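Local coordinates for protein Lic11098 (PDB 4U08) that is of unknown function but is a leucine-rich repeat protein of a bacterial pathogen and possibly a virulence factor, at residues Q6-E14 / N21-G29; L331-Q342 / Q353-L364. All coordinates share one frame; numbering follows the deposited sequence.

Interaction 1: Q6-E14 / N21-G29; sequences QTYYRNITE and NVRILNLSG
Tyr9 and Leu25 pair on neighbouring parallel strands, and their side chains share the inner face. Leu25 CD1 packs on Tyr9 CB at 3.7 Å. Both methyls of Val22 meet the Tyr9 ring near CD2, the two side chains crossing at about a right angle. Leu27 CD2 lies 3.4 Å from Arg10 O, and Ile12 comes up beside both leucines. Ala15 of helix 12-17 also touches Tyr9, Val22 and Leu25, so this side is closely packed.

Two hydrogen bonds join the strands: Tyr9 N to Ile24 O and Asn26 N to Tyr9 O, both 2.9 Å. Thr7 O accepts from Arg23 N and Ile24 N.

The face of Tyr8 and Ile24 is more open to solvent. Tyr8 CG stands anti to the backbone N (chi1 -166°), and the ring reaches Ile24 CG2 through CE1 at 3.6 Å. Arg10 bends at chi2 (92°) and runs beside Asn26. It gives weak bonds from NE to Asn26 O (3.1 Å) and from NH2 to Ser28 O (2.8 Å), both at the guanidinium edge.

Backbone bonds thus set the register of the outermost strand 8-9, and its apolar cover over Leu25 is consistent with capping the solenoid.

Interaction 2: L331-Q342 / Q353-L364; sequences LNALPKEIGKLQ and QLATLPEEIKQL
Leu334 and Pro358 meet in the apolar middle of this contact, where Leu334 CB lies 3.9 Å from Pro358 CD. The tip of Leu334 runs alongside Leu357, with CD1 on CD2. Ile338 CG2 reaches Pro358 CG, so the proline ring is touched by two side chains of the preceding coil. Leu354 crosses Leu334 at about a right angle. With its CG anti to the carbonyl carbon (chi1 -61°), the branch turns back toward residues 331-342, and CD2 is pressed on Ala333 CA at 3.5 Å, a tight fit. At the far end Leu364 CD2 sits 3.3 Å from both Ile338 O and Leu341 O, and it also packs on Leu341 CB. Gly339 lies close against the Glu360 carbonyl, with CA 3.4 Å from Glu360 O.

Two direct hydrogen bonds mark the ends. Gln353 N donates to Leu331 O at 2.8 Å. Gln342 bends at chi2 (-54°), which brings NE2 to Gln363 O at 2.8 Å. That donor stands above the carbonyl plane, 50° out of it. The same NE2 makes a weak bond to Gly339 O, so one amide ties its own turn to the next.

Two waters fill in between. One accepts from Leu334 N and donates to Thr356 O. The other donates to Lys336 O and to Gln363 OE1.

Charged groups stay at the surface. Glu360 lies alongside Lys336, but the contact is between its carboxylate and Lys336 CB. Lys336 NZ instead forms a salt bridge with Glu337 OE2, 3.0 Å away.

The two segments repeat the same pattern: a leucine, a Leu-Pro step and a short 3-10 turn. This is the stacking of successive convex-side segments in a leucine-rich repeat solenoid.

Interaction 1 and interaction 2 lie toward the two ends of one curved solenoid, on opposite sides of the chain's centre. Each centre is about 36 Å from it. The contact centres are 67 Å apart and the nearest atoms about 51 Å, so the two do not touch. Both stack consecutive layers. Interaction 1 is a parallel strand pairing with side-chain packing, at the N-terminal end. Interaction 2 is mostly side-chain packing between loops and 3-10 segments, with one backbone bond and bridging waters. The function is unknown, so neither contact can be tied to an active site. A bound zinc ion lies about 8 Å from the side chain of Gln353 in interaction 2.

Interaction 1: Q6-E14 / N21-G29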
loop_
_atom_site.group_PDB
_atom_site.type_symbol
_atom_site.label_atom_id
_atom_site.label_comp_id
_atom_site.label_asym_id
_atom_site.label_seq_id
_atom_site.Cartn_x
_atom_site.Cartn_y
_atom_site.Cartn_z
ATOM N N GLN A 6 -31.026 -13.879 26.362
ATOM C CA GLN A 6 -30.526 -13.971 24.990
ATOM C C GLN A 6 -30.372 -12.579 24.375
ATOM O O GLN A 6 -31.349 -11.833 24.294
ATOM C CB GLN A 6 -31.437 -14.862 24.125
ATOM C CG GLN A 6 -30.771 -15.341 22.827
ATOM C CD GLN A 6 -31.677 -16.071 21.858
ATOM O OE1 GLN A 6 -32.782 -16.515 22.188
ATOM N NE2 GLN A 6 -31.202 -16.245 20.630
ATOM N N THR A 7 -29.134 -12.230 23.953
ATOM C CA THR A 7 -28.790 -10.936 23.340
ATOM C C THR A 7 -28.311 -11.088 21.892
ATOM O O THR A 7 -28.359 -10.124 21.129
ATOM C CB THR A 7 -27.778 -10.147 24.192
ATOM O OG1 THR A 7 -26.625 -10.949 24.415
ATOM C CG2 THR A 7 -28.355 -9.672 25.522
ATOM N N TYR A 8 -27.849 -12.297 21.524
ATOM C CA TYR A 8 -27.355 -12.638 20.188
ATOM C C TYR A 8 -28.447 -13.373 19.434
ATOM O O TYR A 8 -28.898 -14.432 19.886
ATOM C CB TYR A 8 -26.085 -13.526 20.270
ATOM C CG TYR A 8 -25.333 -13.642 18.958
ATOM C CD1 TYR A 8 -24.209 -12.863 18.706
ATOM C CD2 TYR A 8 -25.741 -14.539 17.969
ATOM C CE1 TYR A 8 -23.509 -12.971 17.506
ATOM C CE2 TYR A 8 -25.060 -14.639 16.755
ATOM C CZ TYR A 8 -23.946 -13.850 16.528
ATOM O OH TYR A 8 -23.254 -13.968 15.342
ATOM N N TYR A 9 -28.834 -12.841 18.269
ATOM C CA TYR A 9 -29.866 -13.437 17.429
ATOM C C TYR A 9 -29.385 -13.633 16.013
ATOM O O TYR A 9 -28.608 -12.829 15.509
ATOM C CB TYR A 9 -31.140 -12.584 17.457
ATOM C CG TYR A 9 -31.956 -12.757 18.720
ATOM C CD1 TYR A 9 -32.994 -13.686 18.781
ATOM C CD2 TYR A 9 -31.681 -12.005 19.863
ATOM C CE1 TYR A 9 -33.761 -13.839 19.937
ATOM C CE2 TYR A 9 -32.433 -12.157 21.026
ATOM C CZ TYR A 9 -33.469 -13.078 21.060
ATOM O OH TYR A 9 -34.213 -13.236 22.203
ATOM N N ARG A 10 -29.831 -14.711 15.379
ATOM C CA ARG A 10 -29.482 -15.060 14.001
ATOM C C ARG A 10 -30.770 -15.113 13.148
ATOM O O ARG A 10 -30.712 -15.325 11.932
ATOM C CB ARG A 10 -28.726 -16.411 13.986
ATOM C CG ARG A 10 -28.026 -16.765 12.675
ATOM C CD ARG A 10 -26.582 -16.299 12.612
ATOM N NE ARG A 10 -26.165 -16.030 11.233
ATOM C CZ ARG A 10 -25.625 -16.931 10.419
ATOM N NH1 ARG A 10 -25.417 -18.175 10.836
ATOM N NH2 ARG A 10 -25.291 -16.598 9.181
ATOM N N ASN A 11 -31.926 -14.874 13.802
ATOM C CA ASN A 11 -33.254 -14.939 13.195
ATOM C C ASN A 11 -34.093 -13.731 13.618
ATOM O O ASN A 11 -34.318 -13.532 14.813
ATOM C CB ASN A 11 -33.926 -16.255 13.613
ATOM C CG ASN A 11 -35.137 -16.623 12.800
ATOM O OD1 ASN A 11 -36.233 -16.093 13.003
ATOM N ND2 ASN A 11 -34.970 -17.559 11.876
ATOM N N ILE A 12 -34.547 -12.929 12.632
ATOM C CA ILE A 12 -35.340 -11.711 12.850
ATOM C C ILE A 12 -36.710 -12.022 13.511
ATOM O O ILE A 12 -37.135 -11.249 14.375
ATOM C CB ILE A 12 -35.450 -10.835 11.564
ATOM C CG1 ILE A 12 -36.031 -9.431 11.879
ATOM C CG2 ILE A 12 -36.191 -11.537 10.414
ATOM C CD1 ILE A 12 -35.560 -8.294 10.963
ATOM N N THR A 13 -37.355 -13.163 13.165
ATOM C CA THR A 13 -38.638 -13.569 13.764
ATOM C C THR A 13 -38.467 -13.797 15.269
ATOM O O THR A 13 -39.275 -13.295 16.056
ATOM C CB THR A 13 -39.253 -14.762 13.005
ATOM O OG1 THR A 13 -39.416 -14.409 11.628
ATOM C CG2 THR A 13 -40.600 -15.200 13.579
ATOM N N GLU A 14 -37.388 -14.508 15.660
ATOM C CA GLU A 14 -37.039 -14.785 17.055
ATOM C C GLU A 14 -36.674 -13.492 17.778
ATOM O O GLU A 14 -37.089 -13.293 18.920
ATOM C CB GLU A 14 -35.871 -15.786 17.134
ATOM C CG GLU A 14 -36.223 -17.200 16.696
ATOM C CD GLU A 14 -37.268 -17.898 17.547
ATOM O OE1 GLU A 14 -36.949 -18.259 18.702
ATOM O OE2 GLU A 14 -38.406 -18.073 17.060
ATOM N N ASN A 21 -34.042 -6.769 24.064
ATOM C CA ASN A 21 -32.996 -7.698 24.496
ATOM C C ASN A 21 -31.954 -7.908 23.400
ATOM O O ASN A 21 -30.807 -8.235 23.716
ATOM C CB ASN A 21 -33.594 -9.057 24.901
ATOM C CG ASN A 21 -34.474 -9.017 26.125
ATOM O OD1 ASN A 21 -34.042 -8.650 27.228
ATOM N ND2 ASN A 21 -35.725 -9.427 25.957
ATOM N N VAL A 22 -32.357 -7.749 22.120
ATOM C CA VAL A 22 -31.485 -7.941 20.955
ATOM C C VAL A 22 -30.388 -6.868 20.938
ATOM O O VAL A 22 -30.686 -5.672 20.937
ATOM C CB VAL A 22 -32.265 -8.014 19.610
ATOM C CG1 VAL A 22 -31.398 -8.601 18.496
ATOM C CG2 VAL A 22 -33.558 -8.813 19.756
ATOM N N ARG A 23 -29.122 -7.321 21.033
ATOM C CA ARG A 23 -27.934 -6.458 21.015
ATOM C C ARG A 23 -27.155 -6.673 19.722
ATOM O O ARG A 23 -26.587 -5.727 19.172
ATOM C CB ARG A 23 -27.045 -6.698 22.237
ATOM C CG ARG A 23 -27.738 -6.390 23.559
ATOM C CD ARG A 23 -26.905 -5.513 24.467
ATOM N NE ARG A 23 -27.073 -4.096 24.150
ATOM C CZ ARG A 23 -27.987 -3.301 24.699
ATOM N NH1 ARG A 23 -28.842 -3.781 25.596
ATOM N NH2 ARG A 23 -28.057 -2.023 24.352
ATOM N N ILE A 24 -27.142 -7.920 19.235
ATOM C CA ILE A 24 -26.479 -8.302 17.995
ATOM C C ILE A 24 -27.449 -9.125 17.164
ATOM O O ILE A 24 -27.968 -10.140 17.646
ATOM C CB ILE A 24 -25.138 -9.081 18.226
ATOM C CG1 ILE A 24 -24.112 -8.259 19.047
ATOM C CG2 ILE A 24 -24.544 -9.567 16.893
ATOM C CD1 ILE A 24 -22.993 -9.111 19.711
ATOM N N LEU A 25 -27.672 -8.706 15.913
ATOM C CA LEU A 25 -28.497 -9.445 14.967
ATOM C C LEU A 25 -27.639 -9.792 13.761
ATOM O O LEU A 25 -27.210 -8.903 13.015
ATOM C CB LEU A 25 -29.783 -8.686 14.567
ATOM C CG LEU A 25 -30.740 -9.422 13.613
ATOM C CD1 LEU A 25 -31.385 -10.638 14.289
ATOM C CD2 LEU A 25 -31.805 -8.491 13.089
ATOM N N ASN A 26 -27.361 -11.086 13.606
ATOM C CA ASN A 26 -26.534 -11.607 12.532
ATOM C C ASN A 26 -27.388 -12.313 11.489
ATOM O O ASN A 26 -27.791 -13.456 11.693
ATOM C CB ASN A 26 -25.430 -12.542 13.089
ATOM C CG ASN A 26 -24.354 -12.946 12.091
ATOM O OD1 ASN A 26 -23.357 -13.575 12.449
ATOM N ND2 ASN A 26 -24.520 -12.623 10.822
ATOM N N LEU A 27 -27.616 -11.647 10.351
ATOM C CA LEU A 27 -28.404 -12.219 9.259
ATOM C C LEU A 27 -27.564 -12.468 8.009
ATOM O O LEU A 27 -28.137 -12.654 6.931
ATOM C CB LEU A 27 -29.629 -11.333 8.924
ATOM C CG LEU A 27 -30.615 -10.992 10.053
ATOM C CD1 LEU A 27 -31.683 -10.029 9.565
ATOM C CD2 LEU A 27 -31.274 -12.238 10.630
ATOM N N SER A 28 -26.211 -12.489 8.144
ATOM C CA SER A 28 -25.317 -12.700 6.998
ATOM C C SER A 28 -25.560 -14.038 6.306
ATOM O O SER A 28 -25.915 -15.012 6.973
ATOM C CB SER A 28 -23.837 -12.617 7.381
ATOM O OG SER A 28 -23.471 -11.821 8.488
ATOM N N GLY A 29 -25.339 -14.062 4.987
ATOM C CA GLY A 29 -25.466 -15.242 4.134
ATOM C C GLY A 29 -26.751 -16.028 4.312
ATOM O O GLY A 29 -26.711 -17.258 4.383
#

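Interaction 2: L331-Q342 / Q353-L364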
loop_
_atom_site.group_PDB
_atom_site.type_symbol
_atom_site.label_atom_id
_atom_site.label_comp_id
_atom_site.label_asym_id
_atom_site.label_seq_id
_atom_site.Cartn_x
_atom_site.Cartn_y
_atom_site.Cartn_z
ATOM N N LEU A 331 27.042 -7.609 -15.840
ATOM C CA LEU A 331 28.245 -7.516 -15.029
ATOM C C LEU A 331 29.400 -8.299 -15.618
ATOM O O LEU A 331 29.252 -9.476 -15.925
ATOM C CB LEU A 331 28.005 -7.971 -13.571
ATOM C CG LEU A 331 27.068 -7.116 -12.744
ATOM C CD1 LEU A 331 26.665 -7.862 -11.439
ATOM C CD2 LEU A 331 27.728 -5.782 -12.414
ATOM N N ASN A 332 30.559 -7.645 -15.720
ATOM C CA ASN A 332 31.809 -8.190 -16.256
ATOM C C ASN A 332 32.655 -8.710 -15.114
ATOM O O ASN A 332 33.438 -9.628 -15.291
ATOM C CB ASN A 332 32.566 -7.050 -17.033
ATOM C CG ASN A 332 31.670 -6.364 -18.046
ATOM O OD1 ASN A 332 31.138 -5.280 -17.805
ATOM N ND2 ASN A 332 31.363 -7.045 -19.143
ATOM N N ALA A 333 32.514 -8.108 -13.936
ATOM C CA ALA A 333 33.274 -8.510 -12.740
ATOM C C ALA A 333 32.546 -8.072 -11.470
ATOM O O ALA A 333 31.676 -7.214 -11.523
ATOM C CB ALA A 333 34.672 -7.880 -12.766
ATOM N N LEU A 334 32.913 -8.666 -10.341
ATOM C CA LEU A 334 32.401 -8.297 -9.031
ATOM C C LEU A 334 33.547 -7.625 -8.281
ATOM O O LEU A 334 34.685 -8.099 -8.372
ATOM C CB LEU A 334 31.959 -9.519 -8.222
ATOM C CG LEU A 334 30.656 -10.204 -8.611
ATOM C CD1 LEU A 334 30.439 -11.381 -7.717
ATOM C CD2 LEU A 334 29.466 -9.234 -8.508
ATOM N N PRO A 335 33.284 -6.578 -7.472
ATOM C CA PRO A 335 34.386 -6.000 -6.685
ATOM C C PRO A 335 34.869 -6.986 -5.620
ATOM O O PRO A 335 34.081 -7.825 -5.161
ATOM C CB PRO A 335 33.772 -4.726 -6.078
ATOM C CG PRO A 335 32.340 -4.889 -6.160
ATOM C CD PRO A 335 31.999 -5.899 -7.214
ATOM N N LYS A 336 36.169 -6.915 -5.245
ATOM C CA LYS A 336 36.745 -7.784 -4.205
ATOM C C LYS A 336 36.086 -7.522 -2.839
ATOM O O LYS A 336 36.006 -8.427 -2.008
ATOM C CB LYS A 336 38.284 -7.642 -4.108
ATOM C CG LYS A 336 38.793 -6.236 -3.808
ATOM C CD LYS A 336 40.303 -6.118 -3.999
ATOM C CE LYS A 336 40.741 -4.705 -4.339
ATOM N NZ LYS A 336 40.703 -3.794 -3.164
ATOM N N GLU A 337 35.544 -6.316 -2.668
ATOM C CA GLU A 337 34.848 -5.845 -1.463
ATOM C C GLU A 337 33.556 -6.632 -1.172
ATOM O O GLU A 337 33.033 -6.543 -0.063
ATOM C CB GLU A 337 34.580 -4.327 -1.549
ATOM C CG GLU A 337 35.831 -3.458 -1.440
ATOM C CD GLU A 337 36.747 -3.413 -2.657
ATOM O OE1 GLU A 337 36.300 -3.774 -3.771
ATOM O OE2 GLU A 337 37.922 -3.013 -2.493
ATOM N N ILE A 338 33.068 -7.432 -2.146
ATOM C CA ILE A 338 31.898 -8.300 -1.989
ATOM C C ILE A 338 32.085 -9.238 -0.787
ATOM O O ILE A 338 31.106 -9.593 -0.133
ATOM C CB ILE A 338 31.539 -9.056 -3.312
ATOM C CG1 ILE A 338 30.036 -9.428 -3.396
ATOM C CG2 ILE A 338 32.428 -10.298 -3.571
ATOM C CD1 ILE A 338 29.147 -8.351 -4.006
ATOM N N GLY A 339 33.347 -9.560 -0.467
ATOM C CA GLY A 339 33.706 -10.423 0.657
ATOM C C GLY A 339 33.411 -9.842 2.032
ATOM O O GLY A 339 33.350 -10.584 3.010
ATOM N N LYS A 340 33.198 -8.523 2.117
ATOM C CA LYS A 340 32.872 -7.839 3.370
ATOM C C LYS A 340 31.374 -7.988 3.728
ATOM O O LYS A 340 30.981 -7.620 4.837
ATOM C CB LYS A 340 33.235 -6.354 3.298
ATOM C CG LYS A 340 34.736 -6.047 3.287
ATOM C CD LYS A 340 35.101 -4.899 2.318
ATOM C CE LYS A 340 34.497 -3.537 2.615
ATOM N NZ LYS A 340 35.130 -2.877 3.785
ATOM N N LEU A 341 30.556 -8.538 2.818
ATOM C CA LEU A 341 29.118 -8.740 3.069
ATOM C C LEU A 341 28.885 -9.971 3.951
ATOM O O LEU A 341 28.351 -10.968 3.497
ATOM C CB LEU A 341 28.332 -8.803 1.743
ATOM C CG LEU A 341 28.460 -7.579 0.823
ATOM C CD1 LEU A 341 27.726 -7.813 -0.475
ATOM C CD2 LEU A 341 27.985 -6.320 1.504
ATOM N N GLN A 342 29.297 -9.894 5.223
ATOM C CA GLN A 342 29.257 -11.033 6.167
ATOM C C GLN A 342 27.862 -11.585 6.494
ATOM O O GLN A 342 27.756 -12.736 6.899
ATOM C CB GLN A 342 30.026 -10.702 7.463
ATOM C CG GLN A 342 31.557 -10.661 7.252
ATOM C CD GLN A 342 32.087 -11.935 6.616
ATOM O OE1 GLN A 342 32.024 -13.026 7.201
ATOM N NE2 GLN A 342 32.553 -11.837 5.372
ATOM N N GLN A 353 27.983 -11.544 -17.276
ATOM C CA GLN A 353 29.120 -11.909 -18.136
ATOM C C GLN A 353 30.349 -12.134 -17.285
ATOM O O GLN A 353 31.443 -11.754 -17.680
ATOM C CB GLN A 353 29.373 -10.801 -19.185
ATOM C CG GLN A 353 28.209 -10.566 -20.166
ATOM C CD GLN A 353 27.900 -11.784 -21.010
ATOM O OE1 GLN A 353 28.792 -12.499 -21.494
ATOM N NE2 GLN A 353 26.618 -12.050 -21.202
ATOM N N LEU A 354 30.171 -12.721 -16.089
ATOM C CA LEU A 354 31.274 -12.966 -15.162
ATOM C C LEU A 354 32.168 -14.086 -15.693
ATOM O O LEU A 354 31.719 -15.205 -15.873
ATOM C CB LEU A 354 30.761 -13.290 -13.746
ATOM C CG LEU A 354 29.922 -12.171 -13.066
ATOM C CD1 LEU A 354 29.233 -12.693 -11.795
ATOM C CD2 LEU A 354 30.801 -10.957 -12.710
ATOM N N ALA A 355 33.411 -13.765 -16.005
ATOM C CA ALA A 355 34.365 -14.778 -16.491
ATOM C C ALA A 355 35.216 -15.236 -15.330
ATOM O O ALA A 355 35.906 -16.238 -15.434
ATOM C CB ALA A 355 35.253 -14.179 -17.570
ATOM N N THR A 356 35.141 -14.513 -14.204
ATOM C CA THR A 356 35.867 -14.827 -12.968
ATOM C C THR A 356 35.092 -14.315 -11.730
ATOM O O THR A 356 34.230 -13.459 -11.874
ATOM C CB THR A 356 37.305 -14.227 -13.024
ATOM O OG1 THR A 356 38.039 -14.756 -11.927
ATOM C CG2 THR A 356 37.330 -12.693 -12.966
ATOM N N LEU A 357 35.453 -14.803 -10.545
ATOM C CA LEU A 357 34.919 -14.351 -9.254
ATOM C C LEU A 357 36.087 -13.984 -8.352
ATOM O O LEU A 357 37.102 -14.683 -8.384
ATOM C CB LEU A 357 34.056 -15.426 -8.562
ATOM C CG LEU A 357 32.735 -15.785 -9.263
ATOM C CD1 LEU A 357 32.044 -16.913 -8.546
ATOM C CD2 LEU A 357 31.805 -14.583 -9.363
ATOM N N PRO A 358 35.999 -12.909 -7.540
ATOM C CA PRO A 358 37.136 -12.586 -6.673
ATOM C C PRO A 358 37.351 -13.699 -5.654
ATOM O O PRO A 358 36.389 -14.353 -5.236
ATOM C CB PRO A 358 36.719 -11.274 -6.021
ATOM C CG PRO A 358 35.221 -11.247 -6.114
ATOM C CD PRO A 358 34.896 -11.928 -7.388
ATOM N N GLU A 359 38.611 -13.951 -5.302
ATOM C CA GLU A 359 38.956 -14.977 -4.303
ATOM C C GLU A 359 38.255 -14.690 -2.958
ATOM O O GLU A 359 37.850 -15.632 -2.271
ATOM C CB GLU A 359 40.485 -15.042 -4.107
ATOM C CG GLU A 359 40.945 -16.136 -3.142
ATOM C CD GLU A 359 40.597 -17.583 -3.466
ATOM O OE1 GLU A 359 40.655 -18.416 -2.533
ATOM O OE2 GLU A 359 40.349 -17.901 -4.653
ATOM N N GLU A 360 38.061 -13.386 -2.642
ATOM C CA GLU A 360 37.386 -12.869 -1.445
ATOM C C GLU A 360 35.960 -13.405 -1.234
ATOM O O GLU A 360 35.415 -13.201 -0.151
ATOM C CB GLU A 360 37.400 -11.334 -1.429
ATOM C CG GLU A 360 38.775 -10.715 -1.214
ATOM C CD GLU A 360 39.654 -10.540 -2.443
ATOM O OE1 GLU A 360 39.262 -10.995 -3.543
ATOM O OE2 GLU A 360 40.732 -9.918 -2.308
ATOM N N ILE A 361 35.359 -14.088 -2.241
ATOM C CA ILE A 361 34.042 -14.729 -2.146
ATOM C C ILE A 361 34.046 -15.837 -1.073
ATOM O O ILE A 361 33.010 -16.105 -0.456
ATOM C CB ILE A 361 33.495 -15.213 -3.529
ATOM C CG1 ILE A 361 31.964 -15.342 -3.512
ATOM C CG2 ILE A 361 34.180 -16.514 -4.028
ATOM C CD1 ILE A 361 31.287 -15.129 -4.852
ATOM N N LYS A 362 35.226 -16.458 -0.839
ATOM C CA LYS A 362 35.418 -17.491 0.182
ATOM C C LYS A 362 35.149 -16.960 1.596
ATOM O O LYS A 362 34.894 -17.745 2.492
ATOM C CB LYS A 362 36.817 -18.121 0.079
ATOM C CG LYS A 362 37.965 -17.273 0.621
ATOM C CD LYS A 362 39.278 -18.049 0.491
ATOM C CE LYS A 362 40.505 -17.204 0.735
ATOM N NZ LYS A 362 41.682 -17.724 -0.018
ATOM N N GLN A 363 35.173 -15.629 1.784
ATOM C CA GLN A 363 34.896 -14.965 3.063
ATOM C C GLN A 363 33.382 -14.892 3.370
ATOM O O GLN A 363 33.005 -14.480 4.468
ATOM C CB GLN A 363 35.496 -13.548 3.062
ATOM C CG GLN A 363 37.004 -13.481 2.798
ATOM C CD GLN A 363 37.518 -12.081 2.486
ATOM O OE1 GLN A 363 36.786 -11.075 2.498
ATOM N NE2 GLN A 363 38.808 -11.979 2.188
ATOM N N LEU A 364 32.518 -15.281 2.406
ATOM C CA LEU A 364 31.052 -15.243 2.553
ATOM C C LEU A 364 30.551 -16.516 3.249
ATOM O O LEU A 364 29.838 -17.329 2.657
ATOM C CB LEU A 364 30.365 -15.001 1.171
ATOM C CG LEU A 364 30.664 -13.665 0.479
ATOM C CD1 LEU A 364 29.807 -13.499 -0.770
ATOM C CD2 LEU A 364 30.424 -12.486 1.411
HETATM O O HOH W 1 34.737 -10.971 -10.584
HETATM O O HOH W 2 36.562 -8.322 0.817
#